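Local coordinates for bifunctional purine biosynthetic protein ADE5,7 (Cryptococcus neoformans var. grubii serotype A, PDB 7LVO), which catalyses, through the N-terminal GAR synthetase half that makes up this chain, the ATP-dependent joining of glycine to 5-phosphoribosylamine in de novo purine biosynthesis, at residues M315-F320 and E331-F336; V253-A258 and Q342-L347; N157-A162 and K295-P300; P137-L142 and Y310-M315; Q115-G120 and F133-A138. One frame throughout, in Å; residues are numbered along the deposited sequence.

Contact 1 (M315-F320 and E331-F336); sequences MLFTGF and EYNVRF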
# COMPACT_ATOMS: atom_id res chain seq x y z
N MET A 315 -3.67 -8.98 -1.63
CA MET A 315 -2.29 -8.50 -1.67
C MET A 315 -1.81 -8.31 -0.23
O MET A 315 -2.27 -7.40 0.46
CB MET A 315 -2.18 -7.20 -2.47
CG MET A 315 -0.89 -6.43 -2.24
SD MET A 315 0.59 -7.46 -2.28
CE MET A 315 0.46 -8.19 -3.91
N LEU A 316 -0.89 -9.17 0.20
CA LEU A 316 -0.27 -9.05 1.52
C LEU A 316 0.97 -8.18 1.40
O LEU A 316 1.97 -8.59 0.80
CB LEU A 316 0.07 -10.42 2.09
CG LEU A 316 0.72 -10.41 3.47
CD1 LEU A 316 -0.28 -9.95 4.51
CD2 LEU A 316 1.29 -11.78 3.82
N PHE A 317 0.91 -6.97 1.96
CA PHE A 317 2.04 -6.04 1.99
C PHE A 317 2.64 -6.09 3.39
O PHE A 317 2.03 -5.60 4.36
CB PHE A 317 1.59 -4.63 1.62
CG PHE A 317 2.69 -3.59 1.69
CD1 PHE A 317 3.19 -3.16 2.90
CD2 PHE A 317 3.21 -3.05 0.53
CE1 PHE A 317 4.20 -2.21 2.96
CE2 PHE A 317 4.21 -2.09 0.58
CZ PHE A 317 4.70 -1.68 1.80
N THR A 318 3.83 -6.65 3.51
CA THR A 318 4.52 -6.79 4.78
C THR A 318 5.68 -5.79 4.82
O THR A 318 6.57 -5.84 3.96
CB THR A 318 5.04 -8.21 4.99
OG1 THR A 318 3.96 -9.13 4.79
CG2 THR A 318 5.60 -8.38 6.39
N GLY A 319 5.64 -4.88 5.79
CA GLY A 319 6.72 -3.94 5.98
C GLY A 319 7.74 -4.46 6.97
O GLY A 319 7.42 -4.65 8.15
N PHE A 320 8.97 -4.69 6.50
CA PHE A 320 10.04 -5.23 7.31
C PHE A 320 11.01 -4.13 7.74
O PHE A 320 11.15 -3.10 7.09
CB PHE A 320 10.82 -6.31 6.56
CG PHE A 320 10.04 -7.55 6.28
CD1 PHE A 320 9.26 -7.65 5.14
CD2 PHE A 320 10.10 -8.63 7.14
CE1 PHE A 320 8.54 -8.80 4.88
CE2 PHE A 320 9.39 -9.78 6.88
CZ PHE A 320 8.60 -9.86 5.75
N GLU A 331 4.75 -3.93 10.39
CA GLU A 331 3.30 -3.85 10.26
C GLU A 331 2.86 -4.62 9.03
O GLU A 331 3.63 -4.78 8.07
CB GLU A 331 2.84 -2.39 10.15
CG GLU A 331 3.41 -1.65 8.94
CD GLU A 331 3.04 -0.19 8.91
OE1 GLU A 331 2.62 0.35 9.97
OE2 GLU A 331 3.15 0.44 7.84
N TYR A 332 1.62 -5.10 9.07
CA TYR A 332 0.98 -5.72 7.92
C TYR A 332 0.09 -4.68 7.24
O TYR A 332 -0.66 -3.96 7.92
CB TYR A 332 0.13 -6.93 8.32
CG TYR A 332 0.91 -8.16 8.73
CD1 TYR A 332 1.73 -8.82 7.83
CD2 TYR A 332 0.79 -8.68 10.01
CE1 TYR A 332 2.43 -9.95 8.20
CE2 TYR A 332 1.49 -9.81 10.39
CZ TYR A 332 2.31 -10.44 9.48
OH TYR A 332 3.00 -11.57 9.85
N ASN A 333 0.17 -4.60 5.92
CA ASN A 333 -0.79 -3.89 5.10
C ASN A 333 -1.45 -4.91 4.17
O ASN A 333 -0.77 -5.79 3.62
CB ASN A 333 -0.13 -2.78 4.30
CG ASN A 333 0.29 -1.60 5.18
OD1 ASN A 333 0.40 -1.72 6.40
ND2 ASN A 333 0.51 -0.45 4.56
N VAL A 334 -2.77 -4.80 4.01
CA VAL A 334 -3.54 -5.85 3.36
C VAL A 334 -4.01 -5.42 1.98
O VAL A 334 -5.09 -5.80 1.53
CB VAL A 334 -4.74 -6.27 4.24
CG1 VAL A 334 -4.26 -6.82 5.59
CG2 VAL A 334 -5.69 -5.09 4.44
N ARG A 335 -3.20 -4.61 1.31
CA ARG A 335 -3.51 -4.15 -0.04
C ARG A 335 -2.23 -3.64 -0.68
O ARG A 335 -1.18 -3.53 -0.03
CB ARG A 335 -4.59 -3.06 -0.02
CG ARG A 335 -4.55 -2.13 1.19
CD ARG A 335 -3.24 -1.40 1.31
NE ARG A 335 -3.20 -0.53 2.48
CZ ARG A 335 -2.17 0.24 2.81
NH1 ARG A 335 -1.08 0.29 2.07
NH2 ARG A 335 -2.24 0.98 3.91
N PHE A 336 -2.31 -3.34 -1.97
CA PHE A 336 -1.16 -2.79 -2.68
C PHE A 336 -0.68 -1.52 -2.00
O PHE A 336 -1.45 -0.78 -1.38
CB PHE A 336 -1.51 -2.52 -4.14
CG PHE A 336 -1.50 -3.74 -5.00
CD1 PHE A 336 -0.30 -4.28 -5.43
CD2 PHE A 336 -2.68 -4.35 -5.40
CE1 PHE A 336 -0.28 -5.41 -6.23
CE2 PHE A 336 -2.67 -5.47 -6.21
CZ PHE A 336 -1.47 -6.00 -6.62
O HOH W 1 -5.58 -7.02 -0.99
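Phe317 and Asn333 face each other as an antiparallel hydrogen-bonded pair, and each amide reaches the other's carbonyl: Phe317 N to Asn333 O and Asn333 N to Phe317 O are both 2.6 Å. A third backbone bond joins Gly319 N to Glu331 O at 3.0 Å. Just past the end of strand 326-333, a water bridges Met315 N and Val334 O. These strands, 315-323 and 326-333, form a beta hairpin in the ATP-grasp region. It carries Glu331 and Asn333, the predicted magnesium ligands, on the same sheet face as Phe317.

Side-chain packing follows the two faces. On the face that also carries Glu331, the Phe317 ring lies along the Asn333 side chain, CD1 to CB 3.6 Å. On the other, Thr318 OG1 sits at the Tyr332 ring edge and Leu316 CD1 is 4.0 Å from Tyr332 CD1; the Tyr332 hydroxyl bonds to Thr301.

Beyond the paired strands, with CG anti to the backbone N (chi1 164°), Met315 makes a CH-pi contact, CG over one face of the Phe336 ring, 3.9 Å from its centroid. Bends at chi2 and chi3 then bring Met315 CE within 3.7 Å of Phe336 CE1. Met315 SD stands above the same face, a longer 4.8 Å from the Phe336 centroid, the Met-aromatic part. Arg335 turns from the hairpin to a salt bridge with Glu143.

Contact 2 (V253-A258 and Q342-L347); sequences VPMPAA and QALMLL
Met255 reaches Leu344 and Met345 because its side chain runs out nearly straight at chi2 (-174°) and bends only at the last torsion, chi3 82°, which turns the terminal methyl toward the helix. Leu344 comes from the other side with CG opposite its own carbonyl carbon (chi1 -72°), a setting that points the forked end back at the loop. The result illustrates how a flexible thioether can touch two neighbouring side chains with one methyl. CE of Met255 lies 4.0 Å from CB of Leu344, and the same methyl meets another methyl, CE of Met345, also at 4.0 Å. Met345 starts off away from the loop and returns to it through bends at chi2 and chi3. A little further back along the thioether, Met255 SD passes Leu344 CD1 at 4.1 Å.

The second branch of Leu344 serves Pro256 instead. Its CD2 sits 3.4 Å from Pro256 O, a carbon-to-carbonyl contact and the closest approach between the two segments. The proline ring adds a rigid surface, with Pro256 CG 4.3 Å from Leu347 CD1. No hydrogen bond crosses the interface, so it holds by shape and the burial of apolar groups.

In the fold, the chain leaving strand 252-254, an outer strand of its sheet, is joined here to Leu344 of helix 340-344 and the residues that follow it. Met345 also packs on helix 47-56, Leu347 and Ala343 lean on strand 377-384, and Tyr373 covers Met255 and Pro256.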
# COMPACT_ATOMS: atom_id res chain seq x y z
N VAL A 253 2.75 -15.72 -3.66
CA VAL A 253 3.79 -15.43 -4.64
C VAL A 253 4.34 -14.03 -4.39
O VAL A 253 3.65 -13.04 -4.66
CB VAL A 253 3.26 -15.56 -6.07
CG1 VAL A 253 4.34 -15.23 -7.08
CG2 VAL A 253 2.71 -16.98 -6.32
N PRO A 254 5.56 -13.90 -3.89
CA PRO A 254 6.09 -12.55 -3.63
C PRO A 254 6.50 -11.84 -4.90
O PRO A 254 6.87 -12.45 -5.90
CB PRO A 254 7.31 -12.81 -2.73
CG PRO A 254 7.21 -14.24 -2.28
CD PRO A 254 6.45 -14.96 -3.37
N MET A 255 6.42 -10.52 -4.86
CA MET A 255 7.02 -9.66 -5.87
C MET A 255 8.42 -9.27 -5.41
O MET A 255 8.78 -9.44 -4.25
CB MET A 255 6.17 -8.42 -6.09
CG MET A 255 4.70 -8.70 -6.38
SD MET A 255 3.81 -7.19 -6.81
CE MET A 255 4.22 -7.03 -8.53
N PRO A 256 9.24 -8.74 -6.32
CA PRO A 256 10.57 -8.26 -5.91
C PRO A 256 10.46 -7.27 -4.76
O PRO A 256 9.62 -6.37 -4.76
CB PRO A 256 11.12 -7.60 -7.18
CG PRO A 256 10.41 -8.30 -8.30
CD PRO A 256 9.02 -8.60 -7.78
N ALA A 257 11.33 -7.45 -3.77
CA ALA A 257 11.32 -6.58 -2.60
C ALA A 257 11.56 -5.13 -3.02
O ALA A 257 12.31 -4.85 -3.95
CB ALA A 257 12.38 -7.02 -1.59
N ALA A 258 10.92 -4.21 -2.31
CA ALA A 258 11.01 -2.80 -2.61
C ALA A 258 11.41 -2.02 -1.36
O ALA A 258 11.32 -2.52 -0.24
CB ALA A 258 9.67 -2.26 -3.14
N GLN A 342 3.44 1.63 -8.17
CA GLN A 342 3.79 2.31 -9.41
C GLN A 342 5.11 1.81 -9.98
O GLN A 342 5.28 1.75 -11.21
CB GLN A 342 3.88 3.82 -9.18
CG GLN A 342 2.53 4.48 -8.86
CD GLN A 342 2.23 4.53 -7.38
OE1 GLN A 342 2.21 3.50 -6.69
NE2 GLN A 342 1.98 5.73 -6.87
N ALA A 343 6.05 1.43 -9.12
CA ALA A 343 7.32 0.89 -9.61
C ALA A 343 7.22 -0.60 -9.93
O ALA A 343 7.74 -1.04 -10.96
CB ALA A 343 8.43 1.13 -8.59
N LEU A 344 6.53 -1.37 -9.08
CA LEU A 344 6.48 -2.82 -9.26
C LEU A 344 5.70 -3.20 -10.51
O LEU A 344 6.04 -4.18 -11.18
CB LEU A 344 5.87 -3.47 -8.03
CG LEU A 344 6.74 -3.49 -6.77
CD1 LEU A 344 5.92 -3.91 -5.54
CD2 LEU A 344 7.93 -4.41 -6.95
N MET A 345 4.64 -2.45 -10.83
CA MET A 345 3.87 -2.74 -12.03
C MET A 345 4.75 -2.69 -13.27
O MET A 345 4.47 -3.37 -14.27
CB MET A 345 2.72 -1.75 -12.18
CG MET A 345 1.59 -1.92 -11.15
SD MET A 345 0.75 -3.52 -11.26
CE MET A 345 1.58 -4.43 -9.97
N LEU A 346 5.82 -1.89 -13.24
CA LEU A 346 6.73 -1.81 -14.38
C LEU A 346 7.71 -2.97 -14.45
O LEU A 346 8.47 -3.06 -15.41
CB LEU A 346 7.50 -0.49 -14.32
CG LEU A 346 6.79 0.73 -14.88
CD1 LEU A 346 5.37 0.83 -14.37
CD2 LEU A 346 7.58 1.99 -14.55
N LEU A 347 7.71 -3.86 -13.46
CA LEU A 347 8.57 -5.04 -13.47
C LEU A 347 7.83 -6.31 -13.85
O LEU A 347 8.46 -7.37 -13.98
CB LEU A 347 9.25 -5.23 -12.11
CG LEU A 347 10.27 -4.17 -11.71
CD1 LEU A 347 10.87 -4.50 -10.34
CD2 LEU A 347 11.38 -4.04 -12.74

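Contact 3 (N157-A162 and K295-P300); sequences NIPTAA and KDVLEP
Ile158 and Pro159 press against Val297 and its neighbours on helix 287-307, and the contact divides into a packed apolar side and a watered polar one. On the packed side, Val297 presents both methyls. Its chi1 of 174° sets them against the loop, where Ile158 CG2 meets Val297 CG1 and CG2 alike at 4.2 Å, the two side chains crossing at about a right angle. Val297 CG2 also meets the proline ring, 4.0 Å from Pro159 CG, and Pro159 CD lies 3.6 Å from Asp296 O. Val329 and Tyr332 of strand 326-333 close over Ile158 as well, burying it.

Elsewhere the fit is slacker. Pro300 CB only approaches Ile158 CG1 at 4.4 Å, and beside exposed Asn157 a water bridges two carbonyls, donating to Asn157 O at 2.8 Å and to Asp296 O. The latter belongs to a wider, pi-type turn at 295-298. Pro300, whose N carries no hydrogen, cannot bond to the turn before, and the helix is kinked there. The Asp296 carboxylate turns to Arg292 in a salt bridge.

What delivers Ile158 to the helix is a Schellman motif. Asn157, with positive phi (58°), is its C-prime residue, and it ends helix 146-155 through bonds from Ile158 N to Met153 O and from Asn157 N to Ala154 O. The arrangement is thus a helix-terminating turn followed by a hydrophobic residue packed on a neighbouring helix, within the ATP-grasp region.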
# COMPACT_ATOMS: atom_id res chain seq x y z
N ASN A 157 4.86 -17.12 16.36
CA ASN A 157 6.32 -17.02 16.38
C ASN A 157 6.84 -16.27 15.17
O ASN A 157 7.86 -16.63 14.58
CB ASN A 157 6.96 -18.41 16.49
CG ASN A 157 6.86 -18.99 17.88
OD1 ASN A 157 6.96 -18.27 18.88
ND2 ASN A 157 6.68 -20.31 17.96
N ILE A 158 6.15 -15.20 14.79
CA ILE A 158 6.56 -14.35 13.68
C ILE A 158 7.43 -13.24 14.24
O ILE A 158 6.98 -12.49 15.12
CB ILE A 158 5.33 -13.78 12.94
CG1 ILE A 158 4.51 -14.94 12.34
CG2 ILE A 158 5.76 -12.81 11.88
CD1 ILE A 158 3.10 -14.57 11.94
N PRO A 159 8.67 -13.09 13.77
CA PRO A 159 9.59 -12.13 14.41
C PRO A 159 9.10 -10.69 14.30
O PRO A 159 8.84 -10.18 13.20
CB PRO A 159 10.91 -12.34 13.66
CG PRO A 159 10.53 -12.97 12.36
CD PRO A 159 9.31 -13.81 12.66
N THR A 160 8.99 -10.04 15.45
CA THR A 160 8.54 -8.65 15.52
C THR A 160 9.08 -8.04 16.81
O THR A 160 9.64 -8.74 17.66
CB THR A 160 7.01 -8.55 15.45
OG1 THR A 160 6.62 -7.18 15.34
CG2 THR A 160 6.39 -9.15 16.71
N ALA A 161 8.91 -6.73 16.94
CA ALA A 161 9.41 -6.04 18.12
C ALA A 161 8.60 -6.40 19.36
O ALA A 161 7.38 -6.57 19.29
CB ALA A 161 9.37 -4.52 17.90
N ALA A 162 9.30 -6.55 20.49
CA ALA A 162 8.62 -6.74 21.76
C ALA A 162 7.56 -5.67 21.95
O ALA A 162 7.71 -4.54 21.50
CB ALA A 162 9.62 -6.70 22.91
N LYS A 295 10.22 -17.53 4.39
CA LYS A 295 10.07 -18.74 5.20
C LYS A 295 9.67 -18.44 6.64
O LYS A 295 9.00 -19.26 7.27
CB LYS A 295 11.37 -19.54 5.19
CG LYS A 295 11.72 -20.18 3.86
CD LYS A 295 10.63 -21.14 3.40
CE LYS A 295 11.14 -22.11 2.35
NZ LYS A 295 12.13 -23.07 2.92
N ASP A 296 10.09 -17.30 7.18
CA ASP A 296 9.86 -16.99 8.58
C ASP A 296 8.67 -16.07 8.83
O ASP A 296 8.24 -15.95 9.98
CB ASP A 296 11.12 -16.35 9.19
CG ASP A 296 12.35 -17.22 9.03
OD1 ASP A 296 12.21 -18.36 8.53
OD2 ASP A 296 13.45 -16.77 9.41
N VAL A 297 8.15 -15.42 7.79
CA VAL A 297 7.06 -14.46 7.97
C VAL A 297 5.90 -14.76 7.02
O VAL A 297 4.79 -15.06 7.46
CB VAL A 297 7.57 -13.02 7.77
CG1 VAL A 297 6.42 -12.03 7.81
CG2 VAL A 297 8.62 -12.67 8.81
N LEU A 298 6.15 -14.66 5.72
CA LEU A 298 5.06 -14.74 4.75
C LEU A 298 4.32 -16.06 4.84
O LEU A 298 3.10 -16.10 5.01
CB LEU A 298 5.61 -14.52 3.34
CG LEU A 298 5.76 -13.06 2.89
CD1 LEU A 298 6.59 -12.26 3.87
CD2 LEU A 298 6.36 -13.00 1.49
N GLU A 299 5.04 -17.17 4.72
CA GLU A 299 4.37 -18.48 4.75
C GLU A 299 3.78 -18.76 6.13
O GLU A 299 2.63 -19.22 6.21
CB GLU A 299 5.34 -19.57 4.29
CG GLU A 299 5.62 -19.52 2.80
CD GLU A 299 6.70 -20.49 2.36
OE1 GLU A 299 7.37 -21.09 3.23
OE2 GLU A 299 6.88 -20.65 1.13
N PRO A 300 4.50 -18.55 7.23
CA PRO A 300 3.84 -18.68 8.55
C PRO A 300 2.64 -17.76 8.71
O PRO A 300 1.70 -18.11 9.43
CB PRO A 300 4.96 -18.33 9.54
CG PRO A 300 6.22 -18.67 8.81
CD PRO A 300 5.96 -18.35 7.35
O HOH W 2 8.46 -17.51 11.96

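Contact 4 (P137-L142 and Y310-M315); sequences PAAAML and YPFVGM. With EDO (1,2-ethanediol), chain B.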
# COMPACT_ATOMS: atom_id res chain seq x y z
N PRO A 137 -13.53 -9.03 5.89
CA PRO A 137 -13.52 -8.10 7.02
C PRO A 137 -12.66 -8.56 8.19
O PRO A 137 -11.99 -7.74 8.83
CB PRO A 137 -15.00 -8.02 7.42
CG PRO A 137 -15.74 -8.30 6.15
CD PRO A 137 -14.89 -9.29 5.37
N ALA A 138 -12.64 -9.87 8.46
CA ALA A 138 -11.82 -10.39 9.55
C ALA A 138 -10.34 -10.39 9.19
O ALA A 138 -9.50 -9.90 9.95
CB ALA A 138 -12.29 -11.80 9.93
N ALA A 139 -10.00 -10.95 8.02
CA ALA A 139 -8.60 -11.01 7.62
C ALA A 139 -7.99 -9.61 7.49
O ALA A 139 -6.79 -9.44 7.70
CB ALA A 139 -8.47 -11.76 6.29
N ALA A 140 -8.81 -8.61 7.14
CA ALA A 140 -8.31 -7.25 7.02
C ALA A 140 -7.83 -6.68 8.36
O ALA A 140 -7.15 -5.65 8.36
CB ALA A 140 -9.40 -6.34 6.44
N MET A 141 -8.15 -7.34 9.48
CA MET A 141 -7.71 -6.85 10.78
C MET A 141 -6.20 -6.91 10.95
O MET A 141 -5.67 -6.28 11.87
CB MET A 141 -8.38 -7.66 11.89
CG MET A 141 -9.90 -7.56 11.89
SD MET A 141 -10.66 -8.50 13.24
CE MET A 141 -10.47 -7.35 14.60
N LEU A 142 -5.49 -7.63 10.08
CA LEU A 142 -4.03 -7.61 10.13
C LEU A 142 -3.49 -6.19 10.00
O LEU A 142 -2.44 -5.87 10.55
CB LEU A 142 -3.44 -8.49 9.02
CG LEU A 142 -3.49 -10.00 9.20
CD1 LEU A 142 -2.92 -10.69 7.96
CD2 LEU A 142 -2.75 -10.44 10.46
N TYR A 310 -9.42 -17.67 9.40
CA TYR A 310 -9.74 -16.57 8.49
C TYR A 310 -8.62 -16.44 7.47
O TYR A 310 -7.78 -15.54 7.56
CB TYR A 310 -9.94 -15.26 9.26
CG TYR A 310 -11.03 -15.36 10.30
CD1 TYR A 310 -12.36 -15.17 9.95
CD2 TYR A 310 -10.74 -15.66 11.62
CE1 TYR A 310 -13.37 -15.27 10.89
CE2 TYR A 310 -11.74 -15.75 12.57
CZ TYR A 310 -13.05 -15.56 12.20
OH TYR A 310 -14.06 -15.65 13.14
N PRO A 311 -8.58 -17.33 6.48
CA PRO A 311 -7.53 -17.27 5.46
C PRO A 311 -7.46 -15.89 4.81
O PRO A 311 -8.46 -15.17 4.74
CB PRO A 311 -7.94 -18.34 4.45
CG PRO A 311 -8.80 -19.29 5.23
CD PRO A 311 -9.52 -18.45 6.26
N PHE A 312 -6.28 -15.54 4.34
CA PHE A 312 -6.03 -14.24 3.74
C PHE A 312 -5.98 -14.37 2.22
O PHE A 312 -5.17 -15.13 1.68
CB PHE A 312 -4.72 -13.62 4.23
CG PHE A 312 -4.45 -12.25 3.66
CD1 PHE A 312 -3.80 -12.10 2.45
CD2 PHE A 312 -4.89 -11.11 4.33
CE1 PHE A 312 -3.58 -10.84 1.92
CE2 PHE A 312 -4.65 -9.85 3.80
CZ PHE A 312 -4.00 -9.72 2.59
N VAL A 313 -6.85 -13.63 1.54
CA VAL A 313 -6.88 -13.56 0.09
C VAL A 313 -6.64 -12.12 -0.32
O VAL A 313 -7.24 -11.20 0.25
CB VAL A 313 -8.21 -14.09 -0.48
CG1 VAL A 313 -8.20 -14.01 -2.00
CG2 VAL A 313 -8.46 -15.52 -0.01
N GLY A 314 -5.75 -11.91 -1.29
CA GLY A 314 -5.48 -10.58 -1.79
C GLY A 314 -4.00 -10.25 -1.84
O GLY A 314 -3.17 -11.14 -2.06
N MET A 315 -3.67 -8.98 -1.63
CA MET A 315 -2.29 -8.50 -1.67
C MET A 315 -1.81 -8.31 -0.23
O MET A 315 -2.27 -7.40 0.46
CB MET A 315 -2.18 -7.20 -2.47
CG MET A 315 -0.89 -6.43 -2.24
SD MET A 315 0.59 -7.46 -2.28
CE MET A 315 0.46 -8.19 -3.91
C1 EDO B . -16.30 -11.70 7.79
O1 EDO B . -14.89 -11.65 7.54
C2 EDO B . -17.03 -12.27 6.58
O2 EDO B . -16.58 -13.60 6.34
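This is a small, apolar contact in which Ala138, Ala139 and Leu142 meet Tyr310 and Phe312, joining the turn that leads into helix 141-144 to the loop between helix 287-307 and strand 315-323. It therefore links a part of the sequence assigned to the N domain with one assigned to the ATP-grasp domain.

Ala138 CB approaches the Tyr310 ring obliquely, with CD1 only 3.4 Å away, a tight fit for two carbons. Ala139 CB faces the loop backbone, 3.7 Å from Pro311 O, and lies 4.1 Å from Phe312 CD2. The same ring carbon receives Leu142, whose CD1 is 4.2 Å from Phe312 CD2. Phe312 can serve both because its ring stands opposite its own backbone nitrogen (chi1 -178°), which brings the ring alongside Ala139 and Leu142. Pro135 and Val334 press on that ring as well, while Met305 of helix 287-307 touches both Ala139 and Leu142.

A type I beta turn from Ala138 to Met141 sets the spacing of the small side chains, with Met141 N bonded to Ala138 O at 2.9 Å. At the outer end, the N-H of Ala138 donates to O1 of an ethanediol, probably from the crystallisation liquor, at 3.0 Å. Tyr310 is exposed and touches a crystal neighbour.

With no hydrogen bond between the segments, cohesion comes from close apolar fit: alanine methyls let the backbone approach two aromatic residues, and burial increases from Tyr310 inward to Phe312.

Contact 5 (Q115-G120 and F133-A138); sequences QPLVDG and FGPSPA. With EDO (1,2-ethanediol), chain B.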
# COMPACT_ATOMS: atom_id res chain seq x y z
N GLN A 115 -9.28 1.86 4.25
CA GLN A 115 -10.53 2.02 4.98
C GLN A 115 -11.63 1.08 4.51
O GLN A 115 -12.23 0.40 5.36
CB GLN A 115 -10.99 3.48 4.89
CG GLN A 115 -12.26 3.78 5.67
CD GLN A 115 -12.50 5.27 5.84
OE1 GLN A 115 -11.65 6.00 6.36
NE2 GLN A 115 -13.67 5.74 5.40
N PRO A 116 -11.94 0.98 3.21
CA PRO A 116 -13.05 0.08 2.81
C PRO A 116 -12.79 -1.37 3.16
O PRO A 116 -13.72 -2.09 3.52
CB PRO A 116 -13.15 0.30 1.29
CG PRO A 116 -11.83 0.88 0.89
CD PRO A 116 -11.36 1.70 2.06
N LEU A 117 -11.54 -1.83 3.05
CA LEU A 117 -11.23 -3.21 3.41
C LEU A 117 -11.44 -3.45 4.90
O LEU A 117 -12.18 -4.36 5.31
CB LEU A 117 -9.79 -3.55 3.01
CG LEU A 117 -9.55 -3.69 1.51
CD1 LEU A 117 -8.06 -3.86 1.23
CD2 LEU A 117 -10.32 -4.87 0.96
N VAL A 118 -10.81 -2.62 5.75
CA VAL A 118 -10.96 -2.79 7.19
C VAL A 118 -12.41 -2.57 7.61
O VAL A 118 -12.87 -3.15 8.60
CB VAL A 118 -10.01 -1.83 7.94
CG1 VAL A 118 -10.31 -1.82 9.42
CG2 VAL A 118 -8.57 -2.22 7.69
N ASP A 119 -13.14 -1.74 6.88
CA ASP A 119 -14.56 -1.52 7.17
C ASP A 119 -15.44 -2.64 6.64
O ASP A 119 -16.63 -2.66 6.95
CB ASP A 119 -15.01 -0.18 6.59
CG ASP A 119 -14.46 1.01 7.37
OD1 ASP A 119 -13.81 0.79 8.41
OD2 ASP A 119 -14.67 2.16 6.94
N GLY A 120 -14.89 -3.57 5.87
CA GLY A 120 -15.61 -4.74 5.44
C GLY A 120 -16.26 -4.68 4.08
O GLY A 120 -17.33 -5.26 3.90
N PHE A 133 -10.88 -8.89 -4.84
CA PHE A 133 -9.45 -9.10 -4.61
C PHE A 133 -9.08 -8.31 -3.36
O PHE A 133 -8.76 -7.11 -3.42
CB PHE A 133 -8.62 -8.66 -5.80
CG PHE A 133 -7.13 -8.81 -5.58
CD1 PHE A 133 -6.51 -10.04 -5.72
CD2 PHE A 133 -6.37 -7.72 -5.20
CE1 PHE A 133 -5.15 -10.17 -5.51
CE2 PHE A 133 -5.01 -7.84 -4.98
CZ PHE A 133 -4.40 -9.06 -5.14
N GLY A 134 -9.13 -8.98 -2.22
CA GLY A 134 -8.85 -8.36 -0.95
C GLY A 134 -9.33 -9.23 0.20
O GLY A 134 -10.07 -10.20 0.01
N PRO A 135 -8.91 -8.90 1.41
CA PRO A 135 -9.23 -9.75 2.56
C PRO A 135 -10.67 -9.58 3.02
O PRO A 135 -11.30 -8.54 2.83
CB PRO A 135 -8.24 -9.26 3.64
CG PRO A 135 -8.03 -7.83 3.30
CD PRO A 135 -8.03 -7.77 1.79
N SER A 136 -11.17 -10.64 3.63
CA SER A 136 -12.45 -10.57 4.32
C SER A 136 -12.38 -9.53 5.43
O SER A 136 -11.29 -9.15 5.88
CB SER A 136 -12.82 -11.93 4.90
OG SER A 136 -11.93 -12.28 5.93
N PRO A 137 -13.53 -9.03 5.89
CA PRO A 137 -13.52 -8.10 7.02
C PRO A 137 -12.66 -8.56 8.19
O PRO A 137 -11.99 -7.74 8.83
CB PRO A 137 -15.00 -8.02 7.42
CG PRO A 137 -15.74 -8.30 6.15
CD PRO A 137 -14.89 -9.29 5.37
N ALA A 138 -12.64 -9.87 8.46
CA ALA A 138 -11.82 -10.39 9.55
C ALA A 138 -10.34 -10.39 9.19
O ALA A 138 -9.50 -9.90 9.95
CB ALA A 138 -12.29 -11.80 9.93
C1 EDO B . -16.30 -11.70 7.79
O1 EDO B . -14.89 -11.65 7.54
C2 EDO B . -17.03 -12.27 6.58
O2 EDO B . -16.58 -13.60 6.34
O HOH W 3 -13.11 -6.39 3.55
O HOH W 4 -11.23 -5.32 9.86
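Leu117 and Pro135 make the innermost contact, crossing at about a right angle: both methyls of the leucine straddle one ring carbon, with Leu117 CD2 3.8 Å and CD1 4.0 Å from Pro135 CD. CD2 also comes within 4.2 Å of Gly134 CA, where no side chain intervenes. At the other end Pro137 lays its ring against bare backbone, CG 3.6 Å from Gly120 CA.

Two waters form the next layer. One donates to Leu117 O at 2.8 Å and to Pro135 O; the other bridges Val118 O and Pro137 O, 2.7 Å from the latter.

Further out, the backbone sets these positions. Gly120 closes helix 114-118 in a Schellman motif, with positive phi (97°), and is also the N-cap of helix 121-126, so one helix ends and the next begins beside Pro137. Ser136 OG, at chi1 67° in the crowded position between backbone N and carbonyl carbon, bonds to Ala139 N and so braces the turn that follows Pro137. Pro135 is backed by Phe312.

Chemically, the prolines offer rigid apolar surface but no N-H, and no direct hydrogen bond joins the segments; four carbonyl oxygens along this seam each accept a bond from a shared water, Leu117 O in addition to its bond from Gly120 N.

Along the chain, contact 5 closes where contact 4 begins, the two sharing Pro137 and Ala138, with centres about 7 Å apart. Contact 4 then spans to Met315, where contact 1 opens. The hairpin of contact 1 is central: its centre is about 11 to 13 Å from those of the other four, and it touches each. Val334 meets Phe312, Pro135 and Leu117; Phe336 meets Met345; Phe320 packs on Val297. Contacts 2 and 3, about 21 Å apart between centres, interlock in sequence: contact 2 starts from an outer strand of the sheet that holds the hairpin, while the helix of contact 3 packs on that sheet. Contact 4, and the packing of contact 5 on contact 1, join N-domain segments to the ATP-grasp sheet that carries the predicted magnesium ligands.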